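Local coordinates for type IV secretion system protein VirB11 (Brucella suis, PDB 2GZA) that is a VirB11-type ATPase of the type IV secretion system that assembles as a hexamer and hydrolyses ATP, and may help set up the replication niche in the host, at residues Glu260-Glu265 / Ser283-Ser288; Val322-His327 / Ser341-Asp346. All coordinates share one frame; numbering follows the deposited sequence.

Interaction 1 (Glu260-Glu265 / Ser283-Ser288)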
ATOM      1  N   GLU C 260      21.117 -22.435 -10.473  1.00 35.51           N
ATOM      2  CA  GLU C 260      19.675 -22.470 -10.252  1.00 35.86           C
ATOM      3  C   GLU C 260      19.143 -21.202  -9.591  1.00 35.56           C
ATOM      4  O   GLU C 260      19.723 -20.700  -8.632  1.00 35.53           O
ATOM      5  CB  GLU C 260      19.317 -23.678  -9.390  1.00 35.94           C
ATOM      6  CG  GLU C 260      17.896 -24.148  -9.556  1.00 38.58           C
ATOM      7  CD  GLU C 260      17.525 -25.224  -8.567  1.00 41.49           C
ATOM      8  OE1 GLU C 260      16.360 -25.223  -8.129  1.00 43.36           O
ATOM      9  OE2 GLU C 260      18.389 -26.060  -8.221  1.00 42.55           O
ATOM     10  N   LEU C 261      18.033 -20.694 -10.117  1.00 35.41           N
ATOM     11  CA  LEU C 261      17.297 -19.593  -9.496  1.00 35.15           C
ATOM     12  C   LEU C 261      16.186 -20.153  -8.609  1.00 35.38           C
ATOM     13  O   LEU C 261      15.353 -20.939  -9.063  1.00 35.04           O
ATOM     14  CB  LEU C 261      16.702 -18.667 -10.555  1.00 34.82           C
ATOM     15  CG  LEU C 261      17.612 -17.638 -11.238  1.00 34.41           C
ATOM     16  CD1 LEU C 261      16.942 -17.008 -12.450  1.00 32.36           C
ATOM     17  CD2 LEU C 261      18.068 -16.558 -10.261  1.00 33.76           C
ATOM     18  N   ARG C 262      16.168 -19.743  -7.346  1.00 35.61           N
ATOM     19  CA  ARG C 262      15.292 -20.391  -6.363  1.00 36.13           C
ATOM     20  C   ARG C 262      14.507 -19.435  -5.479  1.00 35.36           C
ATOM     21  O   ARG C 262      13.401 -19.759  -5.050  1.00 35.53           O
ATOM     22  CB  ARG C 262      16.100 -21.362  -5.512  1.00 36.15           C
ATOM     23  CG  ARG C 262      16.832 -22.379  -6.360  1.00 38.90           C
ATOM     24  CD  ARG C 262      17.940 -23.123  -5.605  1.00 43.12           C
ATOM     25  NE  ARG C 262      17.463 -23.689  -4.345  1.00 47.46           N
ATOM     26  CZ  ARG C 262      16.419 -24.534  -4.289  1.00 49.95           C
ATOM     27  NH1 ARG C 262      15.769 -24.901  -5.405  1.00 50.73           N
ATOM     28  NH2 ARG C 262      16.003 -25.034  -3.169  1.00 51.35           N
ATOM     29  N   GLY C 263      15.085 -18.271  -5.203  1.00 34.71           N
ATOM     30  CA  GLY C 263      14.446 -17.279  -4.355  1.00 34.16           C
ATOM     31  C   GLY C 263      14.913 -15.872  -4.673  1.00 34.08           C
ATOM     32  O   GLY C 263      15.087 -15.509  -5.839  1.00 34.01           O
ATOM     33  N   GLY C 264      15.138 -15.093  -3.623  1.00 33.78           N
ATOM     34  CA  GLY C 264      15.551 -13.699  -3.729  1.00 33.55           C
ATOM     35  C   GLY C 264      16.686 -13.338  -4.677  1.00 33.75           C
ATOM     36  O   GLY C 264      16.759 -12.188  -5.115  1.00 33.76           O
ATOM     37  N   GLU C 265      17.571 -14.292  -4.993  1.00 33.75           N
ATOM     38  CA  GLU C 265      18.673 -14.047  -5.949  1.00 33.62           C
ATOM     39  C   GLU C 265      18.144 -13.594  -7.298  1.00 33.53           C
ATOM     40  O   GLU C 265      18.849 -12.896  -8.035  1.00 33.68           O
ATOM     41  CB  GLU C 265      19.532 -15.283  -6.216  1.00 33.65           C
ATOM     42  CG  GLU C 265      19.524 -16.326  -5.157  1.00 34.44           C
ATOM     43  CD  GLU C 265      18.274 -17.147  -5.184  1.00 34.63           C
ATOM     44  OE1 GLU C 265      18.015 -17.826  -6.200  1.00 33.92           O
ATOM     45  OE2 GLU C 265      17.556 -17.108  -4.170  1.00 36.38           O
ATOM     46  N   SER C 283      19.060 -22.155 -14.542  1.00 31.38           N
ATOM     47  CA  SER C 283      17.914 -23.052 -14.576  1.00 31.47           C
ATOM     48  C   SER C 283      16.845 -22.654 -13.563  1.00 31.84           C
ATOM     49  O   SER C 283      17.090 -21.848 -12.662  1.00 31.79           O
ATOM     50  CB  SER C 283      18.347 -24.489 -14.332  1.00 31.13           C
ATOM     51  OG  SER C 283      18.634 -24.686 -12.965  1.00 31.22           O
ATOM     52  N   CYS C 284      15.662 -23.248 -13.708  1.00 32.18           N
ATOM     53  CA  CYS C 284      14.543 -22.966 -12.837  1.00 32.46           C
ATOM     54  C   CYS C 284      13.539 -24.111 -12.934  1.00 32.72           C
ATOM     55  O   CYS C 284      13.162 -24.512 -14.028  1.00 32.82           O
ATOM     56  CB  CYS C 284      13.902 -21.637 -13.260  1.00 32.62           C
ATOM     57  SG  CYS C 284      12.487 -21.076 -12.292  1.00 33.15           S
ATOM     58  N   HIS C 285      13.123 -24.653 -11.790  1.00 33.01           N
ATOM     59  CA  HIS C 285      12.017 -25.616 -11.748  1.00 33.45           C
ATOM     60  C   HIS C 285      10.732 -24.927 -12.165  1.00 33.51           C
ATOM     61  O   HIS C 285      10.309 -23.976 -11.512  1.00 33.53           O
ATOM     62  CB  HIS C 285      11.824 -26.190 -10.341  1.00 33.55           C
ATOM     63  CG  HIS C 285      13.036 -26.863  -9.789  1.00 34.31           C
ATOM     64  ND1 HIS C 285      13.344 -28.178 -10.056  1.00 35.56           N
ATOM     65  CD2 HIS C 285      14.017 -26.398  -8.984  1.00 35.33           C
ATOM     66  CE1 HIS C 285      14.470 -28.492  -9.443  1.00 35.51           C
ATOM     67  NE2 HIS C 285      14.896 -27.432  -8.783  1.00 35.31           N
ATOM     68  N   ALA C 286      10.128 -25.402 -13.252  1.00 33.63           N
ATOM     69  CA  ALA C 286       8.853 -24.873 -13.739  1.00 33.82           C
ATOM     70  C   ALA C 286       8.164 -25.884 -14.642  1.00 34.04           C
ATOM     71  O   ALA C 286       8.822 -26.708 -15.274  1.00 34.22           O
ATOM     72  CB  ALA C 286       9.053 -23.550 -14.460  1.00 33.54           C
ATOM     73  N   GLY C 287       6.838 -25.821 -14.693  1.00 34.26           N
ATOM     74  CA  GLY C 287       6.045 -26.764 -15.470  1.00 34.44           C
ATOM     75  C   GLY C 287       5.822 -26.365 -16.914  1.00 34.73           C
ATOM     76  O   GLY C 287       5.175 -27.097 -17.656  1.00 34.94           O
ATOM     77  N   SER C 288       6.341 -25.200 -17.303  1.00 34.91           N
ATOM     78  CA  SER C 288       6.278 -24.726 -18.684  1.00 34.95           C
ATOM     79  C   SER C 288       7.079 -23.438 -18.799  1.00 34.92           C
ATOM     80  O   SER C 288       7.600 -22.939 -17.807  1.00 34.75           O
ATOM     81  CB  SER C 288       4.830 -24.509 -19.135  1.00 34.62           C
ATOM     82  OG  SER C 288       4.227 -23.466 -18.401  1.00 34.99           O
TER
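E260 and H285 bring a carboxylate and an imidazole together beside the end of strand 281-285. E260 reaches there with an extended chain, its CG anti to the backbone N (chi1 -156°). The two side chains cross obliquely, and their planes stand 73° apart. The E260 carboxylate lies at the edge of the H285 ring. The ring may be turned over, so which of its atoms faces the carboxylate is doubtful. R262 NH1 also reaches E260 OE1 in a salt bridge of 2.8 Å, although the position of OE1 is less sure. Nearer the backbone, E260 CG passes 3.5 Å from S283 OG, which is hydrogen-bonded to A259 O. L261 N donates to S283 O over 2.9 Å, with a nearly straight N-H...O angle of 178°. L261 and C284 both pack on L296 of helix 289-300. At the start of helix 265-274, E265 OE1 grips the amides R262 N and G263 N with its syn lone pair. The sequences resemble the Walker B region and the His box of secretion ATPases. One backbone bond and a cluster of ionisable side chains thus join two probable nucleotide-site elements, with H285 close to T184 of the predicted ATP site.

Interaction 2 (Val322-His327 / Ser341-Asp346); sequences VDVVVH and SEVWYD
V325 and W344 form a hydrogen-bonded pair of two antiparallel strands; the axes of 324-327 and 341-345 approach to 4.8 Å, with directions 177° apart. W344 N donates to V325 O over 2.9 Å, and V325 N returns a bond to W344 O. H327 N bonds to E342 O, while H327 O takes S341 N rather than the amide of E342. V326 and V343 are a non-hydrogen-bonded pair. Their side chains lie side by side and point the same way, with V326 CG1 4.2 Å from V343 CG2. V324 meets V343 through CG1 of both. Its other methyl, CG2, is 3.8 Å from Y345 CD1. The Y345 ring turns its CD1 edge to D323 O, in plane, at 3.4 Å. F167 meets the Y345 ring edge-to-face.

W344 is on the other face, with V325, E342 and H327. Its CG is anti to the backbone N (chi1 -180°). The six-membered ring lies beside the V322 and D323 carbonyls. V322 O is at the ring edge, 3.6 Å from W344 CZ3. D323 O comes to 3.4 Å of W344 CZ3, from an oblique direction. D346 N sits over one ring face, offset toward the rim. F293 makes an edge-to-face contact with W344. S341 OG is 3.5 Å from H327 CD2, at the imidazole edge. Helices 164-173 and 289-300 pack on the two faces, with helix 153-160 also against Y345. Four backbone bonds join the strands, and V324 and V326 bond on their other side to strand 178-182. Carbonyl oxygens at the ring edges probably gain weak electrostatic attraction from the ring hydrogens.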
ATOM      1  N   VAL C 322      15.565 -11.737 -19.870  1.00 33.27           N
ATOM      2  CA  VAL C 322      15.572 -13.154 -20.246  1.00 33.27           C
ATOM      3  C   VAL C 322      15.217 -13.316 -21.710  1.00 33.23           C
ATOM      4  O   VAL C 322      14.099 -13.008 -22.117  1.00 33.34           O
ATOM      5  CB  VAL C 322      14.597 -14.013 -19.367  1.00 33.23           C
ATOM      6  CG1 VAL C 322      14.557 -15.454 -19.855  1.00 33.25           C
ATOM      7  CG2 VAL C 322      15.006 -13.977 -17.900  1.00 32.65           C
ATOM      8  N   ASP C 323      16.167 -13.810 -22.494  1.00 33.17           N
ATOM      9  CA  ASP C 323      15.998 -13.920 -23.938  1.00 33.15           C
ATOM     10  C   ASP C 323      15.321 -15.224 -24.333  1.00 33.31           C
ATOM     11  O   ASP C 323      14.385 -15.225 -25.136  1.00 33.32           O
ATOM     12  CB  ASP C 323      17.341 -13.789 -24.650  1.00 33.15           C
ATOM     13  CG  ASP C 323      17.945 -12.413 -24.499  1.00 33.50           C
ATOM     14  OD1 ASP C 323      17.237 -11.430 -24.799  1.00 33.29           O
ATOM     15  OD2 ASP C 323      19.123 -12.321 -24.077  1.00 33.50           O
ATOM     16  N   VAL C 324      15.797 -16.334 -23.775  1.00 33.18           N
ATOM     17  CA  VAL C 324      15.314 -17.650 -24.155  1.00 32.99           C
ATOM     18  C   VAL C 324      14.961 -18.469 -22.919  1.00 33.28           C
ATOM     19  O   VAL C 324      15.674 -18.442 -21.923  1.00 33.36           O
ATOM     20  CB  VAL C 324      16.359 -18.413 -25.018  1.00 33.01           C
ATOM     21  CG1 VAL C 324      15.852 -19.795 -25.405  1.00 32.43           C
ATOM     22  CG2 VAL C 324      16.724 -17.618 -26.267  1.00 32.28           C
ATOM     23  N   VAL C 325      13.841 -19.182 -22.984  1.00 33.49           N
ATOM     24  CA  VAL C 325      13.498 -20.184 -21.981  1.00 33.77           C
ATOM     25  C   VAL C 325      13.325 -21.529 -22.684  1.00 34.31           C
ATOM     26  O   VAL C 325      12.465 -21.670 -23.558  1.00 34.31           O
ATOM     27  CB  VAL C 325      12.188 -19.843 -21.197  1.00 33.86           C
ATOM     28  CG1 VAL C 325      11.857 -20.941 -20.177  1.00 33.20           C
ATOM     29  CG2 VAL C 325      12.287 -18.496 -20.504  1.00 33.62           C
ATOM     30  N   VAL C 326      14.149 -22.503 -22.312  1.00 34.79           N
ATOM     31  CA  VAL C 326      14.039 -23.857 -22.852  1.00 35.44           C
ATOM     32  C   VAL C 326      13.413 -24.760 -21.807  1.00 35.97           C
ATOM     33  O   VAL C 326      13.960 -24.916 -20.721  1.00 35.87           O
ATOM     34  CB  VAL C 326      15.410 -24.459 -23.211  1.00 35.59           C
ATOM     35  CG1 VAL C 326      15.232 -25.636 -24.170  1.00 35.29           C
ATOM     36  CG2 VAL C 326      16.340 -23.408 -23.797  1.00 35.61           C
ATOM     37  N   HIS C 327      12.267 -25.350 -22.127  1.00 36.87           N
ATOM     38  CA  HIS C 327      11.594 -26.232 -21.180  1.00 37.94           C
ATOM     39  C   HIS C 327      11.832 -27.693 -21.503  1.00 38.70           C
ATOM     40  O   HIS C 327      11.599 -28.128 -22.620  1.00 38.78           O
ATOM     41  CB  HIS C 327      10.097 -25.944 -21.105  1.00 38.00           C
ATOM     42  CG  HIS C 327       9.352 -26.863 -20.183  1.00 38.60           C
ATOM     43  ND1 HIS C 327       9.508 -26.829 -18.816  1.00 39.29           N
ATOM     44  CD2 HIS C 327       8.458 -27.851 -20.432  1.00 39.21           C
ATOM     45  CE1 HIS C 327       8.738 -27.753 -18.264  1.00 39.24           C
ATOM     46  NE2 HIS C 327       8.090 -28.387 -19.223  1.00 39.12           N
ATOM     47  N   SER C 341       9.876 -29.502 -24.757  1.00 43.75           N
ATOM     48  CA  SER C 341       8.469 -29.215 -25.022  1.00 43.34           C
ATOM     49  C   SER C 341       8.293 -27.933 -25.819  1.00 43.02           C
ATOM     50  O   SER C 341       7.520 -27.890 -26.773  1.00 43.02           O
ATOM     51  CB  SER C 341       7.707 -29.072 -23.702  1.00 43.31           C
ATOM     52  OG  SER C 341       7.798 -30.240 -22.914  1.00 43.87           O
ATOM     53  N   GLU C 342       9.010 -26.892 -25.407  1.00 42.59           N
ATOM     54  CA  GLU C 342       8.836 -25.554 -25.941  1.00 42.28           C
ATOM     55  C   GLU C 342      10.148 -24.799 -25.829  1.00 41.57           C
ATOM     56  O   GLU C 342      10.906 -24.998 -24.884  1.00 41.58           O
ATOM     57  CB  GLU C 342       7.741 -24.825 -25.148  1.00 42.46           C
ATOM     58  CG  GLU C 342       7.364 -23.428 -25.670  1.00 43.43           C
ATOM     59  CD  GLU C 342       6.411 -22.666 -24.741  1.00 44.47           C
ATOM     60  OE1 GLU C 342       6.207 -21.451 -24.982  1.00 44.82           O
ATOM     61  OE2 GLU C 342       5.869 -23.265 -23.777  1.00 45.05           O
ATOM     62  N   VAL C 343      10.413 -23.948 -26.809  1.00 40.71           N
ATOM     63  CA  VAL C 343      11.480 -22.967 -26.723  1.00 39.95           C
ATOM     64  C   VAL C 343      10.817 -21.610 -26.869  1.00 39.57           C
ATOM     65  O   VAL C 343      10.162 -21.333 -27.874  1.00 39.71           O
ATOM     66  CB  VAL C 343      12.544 -23.159 -27.815  1.00 39.91           C
ATOM     67  CG1 VAL C 343      13.543 -22.019 -27.785  1.00 39.92           C
ATOM     68  CG2 VAL C 343      13.247 -24.492 -27.644  1.00 39.56           C
ATOM     69  N   TRP C 344      10.964 -20.780 -25.853  1.00 38.84           N
ATOM     70  CA  TRP C 344      10.374 -19.465 -25.866  1.00 38.21           C
ATOM     71  C   TRP C 344      11.440 -18.445 -26.263  1.00 38.22           C
ATOM     72  O   TRP C 344      12.528 -18.413 -25.692  1.00 38.17           O
ATOM     73  CB  TRP C 344       9.756 -19.169 -24.494  1.00 38.08           C
ATOM     74  CG  TRP C 344       9.109 -17.834 -24.396  1.00 37.48           C
ATOM     75  CD1 TRP C 344       7.789 -17.554 -24.575  1.00 37.03           C
ATOM     76  CD2 TRP C 344       9.751 -16.589 -24.099  1.00 37.09           C
ATOM     77  NE1 TRP C 344       7.567 -16.209 -24.409  1.00 37.42           N
ATOM     78  CE2 TRP C 344       8.754 -15.591 -24.118  1.00 37.17           C
ATOM     79  CE3 TRP C 344      11.074 -16.217 -23.824  1.00 36.93           C
ATOM     80  CZ2 TRP C 344       9.034 -14.246 -23.877  1.00 37.21           C
ATOM     81  CZ3 TRP C 344      11.355 -14.874 -23.581  1.00 37.51           C
ATOM     82  CH2 TRP C 344      10.336 -13.904 -23.611  1.00 37.43           C
ATOM     83  N   TYR C 345      11.116 -17.630 -27.258  1.00 38.31           N
ATOM     84  CA  TYR C 345      11.980 -16.553 -27.715  1.00 38.63           C
ATOM     85  C   TYR C 345      11.107 -15.478 -28.344  1.00 39.12           C
ATOM     86  O   TYR C 345      10.425 -15.735 -29.330  1.00 39.04           O
ATOM     87  CB  TYR C 345      13.014 -17.092 -28.708  1.00 38.42           C
ATOM     88  CG  TYR C 345      13.957 -16.066 -29.286  1.00 37.86           C
ATOM     89  CD1 TYR C 345      14.767 -15.286 -28.466  1.00 37.45           C
ATOM     90  CD2 TYR C 345      14.060 -15.893 -30.664  1.00 37.99           C
ATOM     91  CE1 TYR C 345      15.646 -14.350 -29.007  1.00 37.51           C
ATOM     92  CE2 TYR C 345      14.933 -14.956 -31.212  1.00 37.46           C
ATOM     93  CZ  TYR C 345      15.720 -14.192 -30.380  1.00 37.68           C
ATOM     94  OH  TYR C 345      16.583 -13.272 -30.926  1.00 38.25           O
ATOM     95  N   ASP C 346      11.115 -14.281 -27.764  1.00 39.92           N
ATOM     96  CA  ASP C 346      10.283 -13.187 -28.256  1.00 40.77           C
ATOM     97  C   ASP C 346      10.980 -11.816 -28.185  1.00 41.33           C
ATOM     98  O   ASP C 346      10.616 -10.983 -27.354  1.00 41.26           O
ATOM     99  CB  ASP C 346       8.946 -13.180 -27.501  1.00 40.65           C
ATOM    100  CG  ASP C 346       7.875 -12.351 -28.188  1.00 40.94           C
ATOM    101  OD1 ASP C 346       8.071 -11.901 -29.341  1.00 41.33           O
ATOM    102  OD2 ASP C 346       6.818 -12.152 -27.561  1.00 41.07           O
TER

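Overall arrangement
Interaction 1 closes before interaction 2 opens along the chain, and their centres are 14 Å apart. Both reach one mixed sheet, ordered 281-285, 178-182, 324-331, 339-345. Interaction 1 ties one outer strand to the loop after strand 255-258. Interaction 2 pairs the other outer strand with its neighbour. Strand 178-182, which leads into the P-loop, lies between them. Helix 289-300 packs against both contacts. They also touch directly, with H327 CE1 3.2 Å from A286 O. H285 approaches T184 and H327 approaches G182, so both contacts border the predicted ATP site. G287 also bonds to a second subunit, which links this region to the hexamer.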